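PDB 1UYN: NalP translocator from Neisseria meningitidis, which forms the outer-membrane beta-barrel of the autotransporter NalP, a hydrophilic pore through which the protease passenger domain is translocated to the bacterial cell surface. Local coordinates for residues G26-A31 / G67-V72; V32-D37 / L284-Y289; A19-M24 / G130-S135; H264-A269 / K293-H298; L36-T41 / G272-F277. All coordinates share one frame; numbering follows the deposited sequence.

Interaction 1 (G26-A31 / G67-V72). With CXE (pentaethylene glycol monodecyl ether), chain B.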
# COMPACT_ATOMS: atom_id res chain seq x y z
N GLY A 26 -0.04 -2.60 -0.40
CA GLY A 26 0.36 -2.81 0.97
C GLY A 26 0.62 -1.48 1.67
O GLY A 26 0.43 -1.35 2.90
N ARG A 27 1.13 -0.51 0.94
CA ARG A 27 1.37 0.78 1.56
C ARG A 27 0.05 1.52 1.71
O ARG A 27 -0.14 2.22 2.72
CB ARG A 27 2.37 1.60 0.77
CG ARG A 27 3.79 1.01 0.76
CD ARG A 27 4.75 1.90 0.05
NE ARG A 27 4.60 1.71 -1.37
CZ ARG A 27 5.14 0.70 -2.01
NH1 ARG A 27 5.86 -0.21 -1.35
NH2 ARG A 27 4.96 0.58 -3.32
N ARG A 28 -0.86 1.36 0.76
CA ARG A 28 -2.17 2.01 0.90
C ARG A 28 -2.83 1.57 2.18
O ARG A 28 -3.43 2.38 2.88
CB ARG A 28 -3.10 1.71 -0.29
CG ARG A 28 -2.59 2.31 -1.55
CD ARG A 28 -3.40 2.00 -2.77
NE ARG A 28 -2.75 2.50 -4.00
CZ ARG A 28 -2.28 1.72 -4.98
NH1 ARG A 28 -2.32 0.38 -4.90
NH2 ARG A 28 -1.72 2.28 -6.04
N LEU A 29 -2.72 0.28 2.48
CA LEU A 29 -3.28 -0.26 3.72
C LEU A 29 -2.54 0.31 4.96
O LEU A 29 -3.16 0.58 6.00
CB LEU A 29 -3.20 -1.78 3.69
CG LEU A 29 -4.00 -2.44 4.83
CD1 LEU A 29 -5.52 -2.34 4.58
CD2 LEU A 29 -3.58 -3.84 5.06
N LYS A 30 -1.22 0.47 4.86
CA LYS A 30 -0.42 1.03 5.95
C LYS A 30 -1.00 2.38 6.33
O LYS A 30 -1.15 2.69 7.49
CB LYS A 30 1.05 1.21 5.53
CG LYS A 30 2.10 0.34 6.27
CD LYS A 30 3.34 -0.06 5.31
CE LYS A 30 3.41 -1.58 4.97
NZ LYS A 30 3.83 -1.92 3.52
N ALA A 31 -1.35 3.16 5.33
CA ALA A 31 -1.78 4.54 5.50
C ALA A 31 -3.12 4.65 6.27
O ALA A 31 -3.34 5.53 7.11
CB ALA A 31 -1.88 5.21 4.11
N GLY A 67 3.34 5.68 -9.14
CA GLY A 67 1.99 5.49 -8.68
C GLY A 67 1.48 6.68 -7.92
O GLY A 67 2.18 7.29 -7.17
N SER A 68 0.19 6.94 -8.11
CA SER A 68 -0.54 7.97 -7.42
C SER A 68 -1.87 7.44 -6.91
O SER A 68 -2.63 6.86 -7.65
CB SER A 68 -0.82 9.06 -8.42
OG SER A 68 -1.35 10.19 -7.77
N THR A 69 -2.20 7.72 -5.66
CA THR A 69 -3.44 7.24 -5.07
C THR A 69 -4.11 8.36 -4.34
O THR A 69 -3.51 8.91 -3.44
CB THR A 69 -3.13 6.15 -4.05
OG1 THR A 69 -2.34 5.13 -4.67
CG2 THR A 69 -4.42 5.43 -3.60
N GLN A 70 -5.34 8.71 -4.71
CA GLN A 70 -6.16 9.63 -3.90
C GLN A 70 -7.08 8.82 -3.02
O GLN A 70 -7.67 7.84 -3.46
CB GLN A 70 -6.99 10.59 -4.72
CG GLN A 70 -6.31 11.12 -6.00
CD GLN A 70 -4.95 11.69 -5.76
OE1 GLN A 70 -4.81 12.70 -5.08
NE2 GLN A 70 -3.93 11.05 -6.31
N THR A 71 -7.15 9.21 -1.75
CA THR A 71 -8.02 8.54 -0.80
C THR A 71 -8.81 9.57 -0.05
O THR A 71 -8.29 10.62 0.31
CB THR A 71 -7.18 7.71 0.20
OG1 THR A 71 -6.18 8.54 0.82
CG2 THR A 71 -6.39 6.63 -0.54
N VAL A 72 -10.07 9.26 0.18
CA VAL A 72 -10.88 9.96 1.17
C VAL A 72 -11.28 8.92 2.20
O VAL A 72 -11.48 7.77 1.87
CB VAL A 72 -12.08 10.61 0.54
CG1 VAL A 72 -12.99 11.18 1.59
CG2 VAL A 72 -11.65 11.72 -0.36
C1 CXE B . -6.31 9.13 -9.28
C2 CXE B . -7.51 10.05 -9.44
C3 CXE B . -8.63 9.74 -8.45
C4 CXE B . -9.47 10.98 -8.10
C5 CXE B . -10.67 10.62 -7.22
C6 CXE B . -10.53 10.93 -5.72
C7 CXE B . -10.81 9.71 -4.81
C8 CXE B . -11.90 9.98 -3.76
C9 CXE B . -12.82 8.79 -3.39
C10 CXE B . -14.30 9.20 -3.38
O11 CXE B . -15.08 8.69 -2.30
C12 CXE B . -14.95 9.47 -1.11
C13 CXE B . -15.72 8.90 0.08
O14 CXE B . -15.02 7.90 0.90
C15 CXE B . -15.52 7.86 2.26
C16 CXE B . -15.30 6.54 3.02
O17 CXE B . -16.52 5.84 3.29
C18 CXE B . -17.13 6.12 4.56
C19 CXE B . -18.37 5.24 4.76
O20 CXE B . -19.07 5.56 5.98
C21 CXE B . -19.96 4.51 6.39
C22 CXE B . -21.23 5.03 7.06
O23 CXE B . -21.13 4.89 8.48
C24 CXE B . -22.03 3.98 9.12
C25 CXE B . -21.83 3.95 10.64
O26 CXE B . -21.08 2.80 11.03

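Interaction 2 (V32-D37 / L284-Y289)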
# COMPACT_ATOMS: atom_id res chain seq x y z
N VAL A 32 -4.02 3.74 5.98
CA VAL A 32 -5.29 3.66 6.66
C VAL A 32 -5.09 3.18 8.11
O VAL A 32 -5.80 3.59 9.02
CB VAL A 32 -6.19 2.66 5.86
CG1 VAL A 32 -7.50 2.32 6.59
CG2 VAL A 32 -6.47 3.24 4.50
N SER A 33 -4.14 2.27 8.30
CA SER A 33 -3.79 1.76 9.63
C SER A 33 -3.07 2.81 10.45
O SER A 33 -3.18 2.83 11.65
CB SER A 33 -2.90 0.50 9.54
OG SER A 33 -2.31 0.18 10.78
N ASP A 34 -2.31 3.67 9.81
CA ASP A 34 -1.66 4.76 10.53
C ASP A 34 -2.75 5.73 11.03
O ASP A 34 -2.67 6.23 12.16
CB ASP A 34 -0.58 5.41 9.64
CG ASP A 34 0.65 4.44 9.38
OD1 ASP A 34 0.74 3.41 10.13
OD2 ASP A 34 1.54 4.60 8.47
N GLY A 35 -3.81 5.90 10.23
CA GLY A 35 -4.94 6.73 10.55
C GLY A 35 -5.75 6.34 11.76
O GLY A 35 -6.59 7.12 12.23
N LEU A 36 -5.54 5.12 12.23
CA LEU A 36 -6.13 4.64 13.48
C LEU A 36 -5.43 5.19 14.72
O LEU A 36 -6.05 5.26 15.79
CB LEU A 36 -6.10 3.12 13.52
CG LEU A 36 -7.04 2.41 12.55
CD1 LEU A 36 -6.64 0.96 12.43
CD2 LEU A 36 -8.51 2.51 12.95
N ASP A 37 -4.16 5.56 14.59
CA ASP A 37 -3.33 6.00 15.72
C ASP A 37 -3.61 7.47 16.11
O ASP A 37 -3.70 7.82 17.28
CB ASP A 37 -1.82 5.82 15.42
CG ASP A 37 -1.51 4.47 14.78
OD1 ASP A 37 -2.27 3.52 15.03
OD2 ASP A 37 -0.53 4.28 14.00
N LEU A 284 -0.69 16.76 7.17
CA LEU A 284 -0.04 15.47 7.27
C LEU A 284 1.02 15.33 6.21
O LEU A 284 0.74 15.57 5.06
CB LEU A 284 -1.09 14.40 7.05
CG LEU A 284 -0.73 13.12 7.74
CD1 LEU A 284 -1.35 13.13 9.12
CD2 LEU A 284 -1.18 11.95 6.94
N ALA A 285 2.23 14.93 6.58
CA ALA A 285 3.32 14.68 5.63
C ALA A 285 4.06 13.39 6.02
O ALA A 285 4.51 13.24 7.13
CB ALA A 285 4.27 15.87 5.62
N ARG A 286 4.19 12.47 5.10
CA ARG A 286 4.96 11.26 5.36
C ARG A 286 5.84 10.97 4.17
O ARG A 286 5.39 11.08 3.07
CB ARG A 286 4.00 10.12 5.60
CG ARG A 286 3.79 9.85 7.06
CD ARG A 286 2.92 8.69 7.32
NE ARG A 286 3.64 7.52 7.84
CZ ARG A 286 3.54 7.08 9.10
NH1 ARG A 286 2.80 7.74 10.00
NH2 ARG A 286 4.22 6.00 9.49
N TYR A 287 7.09 10.64 4.40
CA TYR A 287 7.93 10.09 3.37
C TYR A 287 8.59 8.83 3.92
O TYR A 287 8.88 8.74 5.10
CB TYR A 287 8.99 11.10 2.92
CG TYR A 287 10.03 10.42 2.06
CD1 TYR A 287 9.80 10.20 0.69
CD2 TYR A 287 11.20 9.88 2.64
CE1 TYR A 287 10.72 9.53 -0.08
CE2 TYR A 287 12.13 9.22 1.87
CZ TYR A 287 11.89 9.05 0.51
OH TYR A 287 12.82 8.38 -0.26
N SER A 288 8.85 7.89 3.03
CA SER A 288 9.26 6.52 3.34
C SER A 288 10.14 5.97 2.20
O SER A 288 9.82 6.16 1.02
CB SER A 288 8.02 5.64 3.44
OG SER A 288 8.23 4.62 4.41
N TYR A 289 11.21 5.27 2.53
CA TYR A 289 11.95 4.49 1.56
C TYR A 289 11.97 3.00 1.92
O TYR A 289 12.41 2.67 3.01
CB TYR A 289 13.40 4.99 1.52
CG TYR A 289 14.22 4.21 0.54
CD1 TYR A 289 14.03 4.38 -0.84
CD2 TYR A 289 15.16 3.28 0.98
CE1 TYR A 289 14.76 3.66 -1.77
CE2 TYR A 289 15.91 2.53 0.06
CZ TYR A 289 15.71 2.74 -1.31
OH TYR A 289 16.46 2.02 -2.20

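Interaction 3 (A19-M24 / G130-S135)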
# COMPACT_ATOMS: atom_id res chain seq x y z
N ALA A 19 2.30 -7.63 -9.64
CA ALA A 19 3.19 -7.51 -8.47
C ALA A 19 3.36 -6.05 -8.00
O ALA A 19 3.34 -5.78 -6.80
CB ALA A 19 4.55 -8.09 -8.81
N ALA A 20 3.57 -5.14 -8.96
CA ALA A 20 3.72 -3.71 -8.65
C ALA A 20 2.48 -3.13 -7.99
O ALA A 20 2.60 -2.29 -7.12
CB ALA A 20 4.06 -2.92 -9.91
N HIS A 21 1.31 -3.59 -8.41
CA HIS A 21 0.05 -3.14 -7.82
C HIS A 21 -0.13 -3.64 -6.37
O HIS A 21 -0.42 -2.85 -5.47
CB HIS A 21 -1.15 -3.59 -8.66
CG HIS A 21 -2.46 -3.30 -8.01
ND1 HIS A 21 -2.93 -2.03 -7.81
CD2 HIS A 21 -3.37 -4.12 -7.43
CE1 HIS A 21 -4.09 -2.08 -7.19
NE2 HIS A 21 -4.38 -3.34 -6.95
N ALA A 22 0.01 -4.95 -6.17
CA ALA A 22 -0.00 -5.54 -4.81
C ALA A 22 0.92 -4.84 -3.81
O ALA A 22 0.62 -4.72 -2.62
CB ALA A 22 0.36 -7.03 -4.86
N ASP A 23 2.08 -4.43 -4.32
CA ASP A 23 3.13 -3.85 -3.49
C ASP A 23 2.68 -2.46 -3.10
O ASP A 23 2.78 -2.08 -1.94
CB ASP A 23 4.40 -3.82 -4.31
CG ASP A 23 5.58 -3.35 -3.54
OD1 ASP A 23 6.08 -4.13 -2.71
OD2 ASP A 23 6.12 -2.26 -3.73
N MET A 24 2.14 -1.72 -4.05
CA MET A 24 1.56 -0.42 -3.76
C MET A 24 0.42 -0.50 -2.81
O MET A 24 0.31 0.36 -1.94
CB MET A 24 1.11 0.30 -5.04
CG MET A 24 2.15 1.31 -5.53
SD MET A 24 1.97 1.76 -7.23
CE MET A 24 3.65 1.84 -7.70
N GLY A 130 -10.10 -4.46 -3.20
CA GLY A 130 -10.03 -3.64 -4.38
C GLY A 130 -10.07 -4.41 -5.67
O GLY A 130 -9.82 -5.61 -5.72
N ARG A 131 -10.39 -3.68 -6.71
CA ARG A 131 -10.38 -4.18 -8.04
C ARG A 131 -9.28 -3.46 -8.78
O ARG A 131 -8.90 -2.37 -8.43
CB ARG A 131 -11.71 -3.89 -8.69
CG ARG A 131 -12.89 -4.47 -7.95
CD ARG A 131 -13.14 -5.93 -8.28
NE ARG A 131 -14.19 -6.01 -9.29
CZ ARG A 131 -14.07 -6.67 -10.43
NH1 ARG A 131 -12.94 -7.35 -10.75
NH2 ARG A 131 -15.08 -6.65 -11.29
N TYR A 132 -8.72 -4.12 -9.79
CA TYR A 132 -7.69 -3.47 -10.58
C TYR A 132 -7.85 -3.80 -12.05
O TYR A 132 -8.45 -4.79 -12.41
CB TYR A 132 -6.28 -3.77 -10.02
CG TYR A 132 -5.79 -5.17 -10.21
CD1 TYR A 132 -5.16 -5.55 -11.37
CD2 TYR A 132 -5.92 -6.11 -9.20
CE1 TYR A 132 -4.71 -6.81 -11.55
CE2 TYR A 132 -5.47 -7.40 -9.38
CZ TYR A 132 -4.86 -7.74 -10.56
OH TYR A 132 -4.38 -9.04 -10.77
N LYS A 133 -7.37 -2.90 -12.89
CA LYS A 133 -7.32 -3.12 -14.31
C LYS A 133 -5.92 -2.78 -14.79
O LYS A 133 -5.46 -1.69 -14.59
CB LYS A 133 -8.35 -2.25 -15.03
CG LYS A 133 -8.51 -2.65 -16.51
CD LYS A 133 -9.72 -1.99 -17.21
CE LYS A 133 -9.27 -0.96 -18.30
NZ LYS A 133 -9.76 -1.29 -19.70
N ASN A 134 -5.26 -3.73 -15.43
CA ASN A 134 -3.93 -3.53 -16.00
C ASN A 134 -4.07 -3.45 -17.50
O ASN A 134 -4.62 -4.35 -18.13
CB ASN A 134 -3.00 -4.71 -15.64
CG ASN A 134 -2.63 -4.76 -14.17
OD1 ASN A 134 -2.87 -3.81 -13.42
ND2 ASN A 134 -2.06 -5.87 -13.75
N SER A 135 -3.58 -2.36 -18.06
CA SER A 135 -3.48 -2.21 -19.51
C SER A 135 -2.04 -2.37 -19.88
O SER A 135 -1.22 -1.69 -19.36
CB SER A 135 -3.96 -0.86 -19.93
OG SER A 135 -5.35 -0.87 -19.88
O HOH W 1 -7.33 -3.11 -6.05

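Interaction 4 (H264-A269 / K293-H298). With SO4 (sulfate ion), chain C.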
# COMPACT_ATOMS: atom_id res chain seq x y z
N HIS A 264 12.39 -11.63 -0.26
CA HIS A 264 13.47 -10.97 0.48
C HIS A 264 12.88 -10.09 1.50
O HIS A 264 11.74 -9.65 1.35
CB HIS A 264 14.39 -10.15 -0.45
CG HIS A 264 15.18 -11.00 -1.41
ND1 HIS A 264 14.59 -11.68 -2.46
CD2 HIS A 264 16.50 -11.29 -1.46
CE1 HIS A 264 15.52 -12.35 -3.12
NE2 HIS A 264 16.70 -12.12 -2.54
N THR A 265 13.64 -9.88 2.57
CA THR A 265 13.31 -8.93 3.64
C THR A 265 13.54 -7.52 3.13
O THR A 265 14.63 -7.24 2.67
CB THR A 265 14.24 -9.18 4.84
OG1 THR A 265 13.89 -10.42 5.44
CG2 THR A 265 14.02 -8.21 5.98
N ARG A 266 12.55 -6.63 3.18
CA ARG A 266 12.87 -5.19 3.08
C ARG A 266 12.90 -4.38 4.35
O ARG A 266 12.12 -4.61 5.22
CB ARG A 266 12.01 -4.42 2.10
CG ARG A 266 10.59 -4.51 2.28
CD ARG A 266 9.95 -4.36 1.00
NE ARG A 266 10.44 -5.37 0.04
CZ ARG A 266 9.79 -5.67 -1.07
NH1 ARG A 266 8.61 -5.05 -1.35
NH2 ARG A 266 10.29 -6.57 -1.90
N LEU A 267 13.83 -3.45 4.41
CA LEU A 267 13.95 -2.45 5.44
C LEU A 267 13.24 -1.23 4.90
O LEU A 267 13.43 -0.87 3.77
CB LEU A 267 15.42 -2.09 5.68
CG LEU A 267 16.39 -3.27 5.90
CD1 LEU A 267 17.80 -2.83 6.38
CD2 LEU A 267 15.80 -4.31 6.88
N VAL A 268 12.41 -0.61 5.72
CA VAL A 268 11.80 0.65 5.38
C VAL A 268 12.12 1.67 6.44
O VAL A 268 11.85 1.42 7.60
CB VAL A 268 10.27 0.53 5.38
CG1 VAL A 268 9.65 1.89 5.02
CG2 VAL A 268 9.82 -0.57 4.44
N ALA A 269 12.67 2.81 6.05
CA ALA A 269 12.83 3.96 6.96
C ALA A 269 11.91 5.09 6.49
O ALA A 269 11.54 5.13 5.32
CB ALA A 269 14.28 4.42 7.01
N LYS A 293 17.74 -5.99 -1.67
CA LYS A 293 18.55 -6.20 -2.86
C LYS A 293 17.53 -6.25 -4.00
O LYS A 293 16.46 -6.86 -3.87
CB LYS A 293 19.41 -7.47 -2.78
CG LYS A 293 18.67 -8.81 -3.03
CD LYS A 293 19.67 -9.94 -3.36
CE LYS A 293 19.84 -10.19 -4.88
NZ LYS A 293 21.21 -10.74 -5.18
N GLN A 294 17.86 -5.52 -5.06
CA GLN A 294 17.06 -5.40 -6.27
C GLN A 294 15.69 -4.79 -6.05
O GLN A 294 14.77 -4.97 -6.87
CB GLN A 294 16.95 -6.77 -6.94
CG GLN A 294 18.18 -7.12 -7.82
CD GLN A 294 17.95 -8.42 -8.57
OE1 GLN A 294 18.36 -8.56 -9.74
NE2 GLN A 294 17.26 -9.36 -7.92
N TYR A 295 15.52 -4.04 -4.98
CA TYR A 295 14.25 -3.35 -4.79
C TYR A 295 14.51 -2.04 -4.08
O TYR A 295 15.32 -1.96 -3.18
CB TYR A 295 13.20 -4.23 -4.05
CG TYR A 295 11.89 -3.54 -3.74
CD1 TYR A 295 11.80 -2.57 -2.75
CD2 TYR A 295 10.74 -3.85 -4.45
CE1 TYR A 295 10.64 -1.94 -2.46
CE2 TYR A 295 9.52 -3.19 -4.18
CZ TYR A 295 9.50 -2.24 -3.18
OH TYR A 295 8.35 -1.57 -2.86
N GLY A 296 13.83 -1.00 -4.53
CA GLY A 296 13.89 0.30 -3.89
C GLY A 296 12.67 1.10 -4.27
O GLY A 296 12.38 1.24 -5.43
N ASN A 297 11.96 1.64 -3.29
CA ASN A 297 10.75 2.39 -3.53
C ASN A 297 10.70 3.62 -2.68
O ASN A 297 10.84 3.52 -1.50
CB ASN A 297 9.52 1.54 -3.21
CG ASN A 297 8.23 2.16 -3.74
OD1 ASN A 297 7.98 2.16 -4.97
ND2 ASN A 297 7.43 2.72 -2.82
N HIS A 298 10.48 4.78 -3.28
CA HIS A 298 10.15 6.01 -2.53
C HIS A 298 8.64 6.10 -2.40
O HIS A 298 7.95 6.04 -3.37
CB HIS A 298 10.66 7.26 -3.27
CG HIS A 298 12.10 7.21 -3.63
ND1 HIS A 298 12.57 6.43 -4.66
CD2 HIS A 298 13.18 7.83 -3.10
CE1 HIS A 298 13.88 6.57 -4.75
NE2 HIS A 298 14.28 7.42 -3.82
S SO4 C . 17.57 -11.68 2.00
O1 SO4 C . 17.02 -13.03 1.69
O2 SO4 C . 18.54 -11.33 0.94
O3 SO4 C . 16.51 -10.69 2.15
O4 SO4 C . 18.26 -11.64 3.29

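Interaction 5 (L36-T41 / G272-F277)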
# COMPACT_ATOMS: atom_id res chain seq x y z
N LEU A 36 -5.54 5.12 12.23
CA LEU A 36 -6.13 4.64 13.48
C LEU A 36 -5.43 5.19 14.72
O LEU A 36 -6.05 5.26 15.79
CB LEU A 36 -6.10 3.12 13.52
CG LEU A 36 -7.04 2.41 12.55
CD1 LEU A 36 -6.64 0.96 12.43
CD2 LEU A 36 -8.51 2.51 12.95
N ASP A 37 -4.16 5.56 14.59
CA ASP A 37 -3.33 6.00 15.72
C ASP A 37 -3.61 7.47 16.11
O ASP A 37 -3.70 7.82 17.28
CB ASP A 37 -1.82 5.82 15.42
CG ASP A 37 -1.51 4.47 14.78
OD1 ASP A 37 -2.27 3.52 15.03
OD2 ASP A 37 -0.53 4.28 14.00
N HIS A 38 -3.77 8.32 15.10
CA HIS A 38 -3.81 9.77 15.28
C HIS A 38 -4.93 10.19 16.21
O HIS A 38 -4.78 11.13 16.98
CB HIS A 38 -3.96 10.48 13.90
CG HIS A 38 -3.01 9.96 12.87
ND1 HIS A 38 -1.65 10.23 12.89
CD2 HIS A 38 -3.20 9.13 11.82
CE1 HIS A 38 -1.06 9.60 11.89
NE2 HIS A 38 -1.98 8.93 11.22
N ASN A 39 -6.03 9.46 16.15
CA ASN A 39 -7.30 9.92 16.70
C ASN A 39 -7.24 10.26 18.19
O ASN A 39 -6.71 9.48 19.00
CB ASN A 39 -8.43 8.91 16.40
CG ASN A 39 -9.42 9.44 15.36
OD1 ASN A 39 -10.49 9.97 15.71
ND2 ASN A 39 -9.04 9.36 14.07
N GLY A 40 -7.76 11.46 18.49
CA GLY A 40 -8.05 11.94 19.83
C GLY A 40 -9.57 11.93 19.93
O GLY A 40 -10.17 10.89 19.70
N THR A 41 -10.21 13.05 20.27
CA THR A 41 -11.68 13.12 20.30
C THR A 41 -12.72 12.41 19.40
O THR A 41 -13.04 11.23 19.61
CB THR A 41 -12.26 14.30 21.10
N GLY A 272 7.83 11.65 9.26
CA GLY A 272 6.49 12.18 9.26
C GLY A 272 6.29 13.39 10.12
O GLY A 272 7.17 13.80 10.85
N ALA A 273 5.08 13.94 10.03
CA ALA A 273 4.68 15.09 10.79
C ALA A 273 3.17 15.26 10.61
O ALA A 273 2.73 15.38 9.48
CB ALA A 273 5.42 16.32 10.29
N ASP A 274 2.41 15.19 11.71
CA ASP A 274 1.00 15.70 11.78
C ASP A 274 1.04 17.15 12.29
O ASP A 274 1.74 17.42 13.26
CB ASP A 274 0.13 14.94 12.82
CG ASP A 274 -0.11 13.45 12.51
OD1 ASP A 274 0.77 12.58 12.80
OD2 ASP A 274 -1.22 13.03 12.08
N VAL A 275 0.28 18.08 11.71
CA VAL A 275 0.13 19.40 12.32
C VAL A 275 -1.35 19.81 12.46
O VAL A 275 -2.11 19.65 11.53
CB VAL A 275 0.95 20.50 11.56
CG1 VAL A 275 2.31 19.97 11.13
CG2 VAL A 275 0.20 21.08 10.37
N GLU A 276 -1.74 20.33 13.63
CA GLU A 276 -3.07 20.97 13.84
C GLU A 276 -3.04 22.43 13.41
O GLU A 276 -2.39 23.23 14.08
CB GLU A 276 -3.49 20.89 15.31
CG GLU A 276 -3.71 19.48 15.87
CD GLU A 276 -4.94 18.76 15.29
OE1 GLU A 276 -5.92 19.44 14.89
OE2 GLU A 276 -4.91 17.51 15.22
N PHE A 277 -3.72 22.78 12.31
CA PHE A 277 -3.77 24.17 11.79
C PHE A 277 -4.73 25.08 12.54
O PHE A 277 -4.59 26.30 12.51
CB PHE A 277 -4.18 24.22 10.32
CG PHE A 277 -3.14 23.69 9.39
CD1 PHE A 277 -1.84 24.18 9.43
CD2 PHE A 277 -3.44 22.66 8.50
CE1 PHE A 277 -0.87 23.67 8.59
CE2 PHE A 277 -2.47 22.14 7.66
CZ PHE A 277 -1.18 22.64 7.71

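Interaction 1 (G26-A31 / G67-V72)
A buried polar contact between Arg28 of the pore helix and Thr69 of the barrel wall fixes the side of helix 12-34 to the inner face of strand 62-79. The arginine chain runs extended from CG to NE and crosses the threonine at a slant, bringing the edge of the guanidinium to the hydroxyl. Arg28 NE donates to Thr69 OG1 at 2.7 Å with an N-H...O angle of 166°, and the oxygen lies in the guanidinium plane. Arg28 NH2 adds a weak, more bent bond to the same oxygen at 3.2 Å. Thr69 places OG1 anti to its carbonyl carbon (chi1 -54°), while its methyl CG2 rests against Arg28 CD at 3.7 Å, so threonine supplies both an acceptor and a small apolar surface. Arginine suits the helix because it can span the gap to the wall and still offer several N-H groups. Gln70 and Val72 point outward and pack against the bound detergent (pentaethylene glycol monodecyl ether), Val72 CB lying 3.5 Å from its C12. Gln25, one turn back on the helix, takes Arg28 NH1. The arginine also packs on Gln50 of strand 43-57 and Phe110 of strand 100-117, while the backbone of Thr69 pairs with that of Gln50.

Interaction 2 (V32-D37 / L284-Y289)
Asp34 meets Arg286 over the flat face of the Arg286 guanidinium rather than at its edge. Asp34 OD2 stands 3.1 Å above the guanidinium plane, over its centre, and lies 3.2 Å from Arg286 NH2. Carboxylate and guanidinium planes are 27° apart and the two side chains cross at a slant. No N-H points at the oxygen, so this salt bridge rests on charge alone, which makes it less directional than an edge-on pair. The arginine chain bends at chi3 (108°), turning the guanidinium to offer its face to the helix. Arginine fits an inward-facing position of the strand because its long chain can bridge to the helix while its charge stays in a polar lumen. Asp34, at the C-terminal part of the helix, also has a long, weak ion pair with Arg301 of strand 295-307. That arginine lies close to Arg286, so the carboxylate may ease the repulsion between the two like charges. The setting is the 12-stranded antiparallel barrel of the autotransporter translocator domain, with its N-terminal helix held inside the pore.

Interaction 3 (A19-M24 / G130-S135)
His21 and Tyr132 account for nearly all the surface buried here, and they meet as an aromatic pair whose rings are inclined, with centroids 4.9 Å apart and planes at 39°. The closest approach is made by the tyrosine's methylene: Tyr132 CB sits 3.6 Å from His21 NE2, over one face of the imidazole and toward its rim. This is a CH-pi contact, with Tyr132 CB 3.9 Å from the centroid of the His21 ring and 21° off its normal. On the other ring, Tyr132 CD2 comes to 3.7 Å from His21 CD2. The histidine reaches across because its CG lies anti to the backbone N (chi1 173°), so the ring projects from the helix toward strand 121-139. Both residues face the lumen of the 12-stranded antiparallel barrel, where helix 12-34 fills the pore, and an aromatic side chain with a polar end suits a polar interior, where ring faces pack and polar ends find partners. A water links the two elements further: it lies in the plane of the imidazole at its edge, 3.1 Å from His21 NE2, and donates a weak bond to Arg131 O at 2.9 Å. The tyrosine's polar end is used elsewhere, since its OH is hydrogen-bonded to Gln186 of strand 172-192 on the wall. His21 also packs on Thr104 and Ser106 of strand 100-117, and Tyr132 touches Thr18 of the helix.

Interaction 4 (H264-A269 / K293-H298)
Arg266 lays its guanidinium flat on the ring of Tyr295. Their strands, 265-278 and 295-307, both flank strand 281-292, and the two side chains meet across it on the inner side of the barrel. From CB the chain sets out with CG between the backbone N and the carbonyl carbon (chi1 54°), then bends at chi3 so that the flat end comes over the aromatic face. NE reaches the ring's near side, 4.2 Å from Tyr295 CD1. CZ follows, 3.8 Å from the ring centroid and only 3° off the ring normal. NH2 lies over Tyr295 CD2, 3.8 Å away, and NH1 over Tyr295 CZ at 3.5 Å, offset toward the rim. The planes are 19° apart, a stacked cation-pi pair. Beside this pair, His264 CD2 packs against Lys293 CG at 3.7 Å. Asp23 of the pore helix forms a salt bridge with Arg266 NH1 and a hydrogen bond with Tyr295 OH. Stacking uses the face of the guanidinium and leaves its N-H edge for the carboxylate, so one arginine can be held by both wall and helix.

Interaction 5 (L36-T41 / G272-F277)
The link between the pore helix and the first barrel strand, at the periplasmic end of the translocator, sets His38 against Asp274 on the inner side of strand 265-278. These two residues carry the contact: His38 ND1 lies 2.9 Å from Asp274 OD2, but the angle is too poor for a hydrogen bond. The carboxylate stands obliquely to the imidazole, ring and carboxylate planes being 55° apart, and the two side chains cross at about a right angle. Asp274 OD2, also 3.4 Å from His38 CE1, stands well out of the imidazole plane near ND1, where a ring N-H in that plane could not point at it. Asp274 CG is anti to its carbonyl carbon (chi1 -65°), which carries the carboxylate off the strand toward the linker. The contact is therefore best read as an electrostatic approach: a protonated His38 would probably be favoured by the nearby carboxylate, though its charge state is not known. Histidine and aspartate both suit this site because both residues are partly exposed and their polar ends meet on the inner side of the wall; little surface is buried. Leu36 packs on Lys124 and Leu126 of strand 121-139. Around the pair, Asp274 packs on Val225 and Phe227 of strand 224-235 and on Leu284 of strand 281-292, while His38 touches Arg44 of strand 43-57, an arginine that also forms a salt bridge with Glu276.

Interactions 1, 2 and 3 all tie helix 12-34 to the barrel wall, at different strands along the pore. Interactions 1 and 3 are buried and use a direct hydrogen bond and an aromatic pair with a water, whereas interactions 2 and 5 are surface contacts and interaction 4 is partly buried. Interaction 2 depends on charge; interaction 5, which shares Leu36 and Asp37 with it and lies about 10 Å away between centres, pairs a histidine with an acid whose charge relation is undecided. Interaction 4 joins two wall strands, yet the helix reaches it too, through Asp23 from the segment of interaction 3 and Arg27 from that of interaction 1. Interactions 3 and 5 lie farthest apart, about 29 Å between centres.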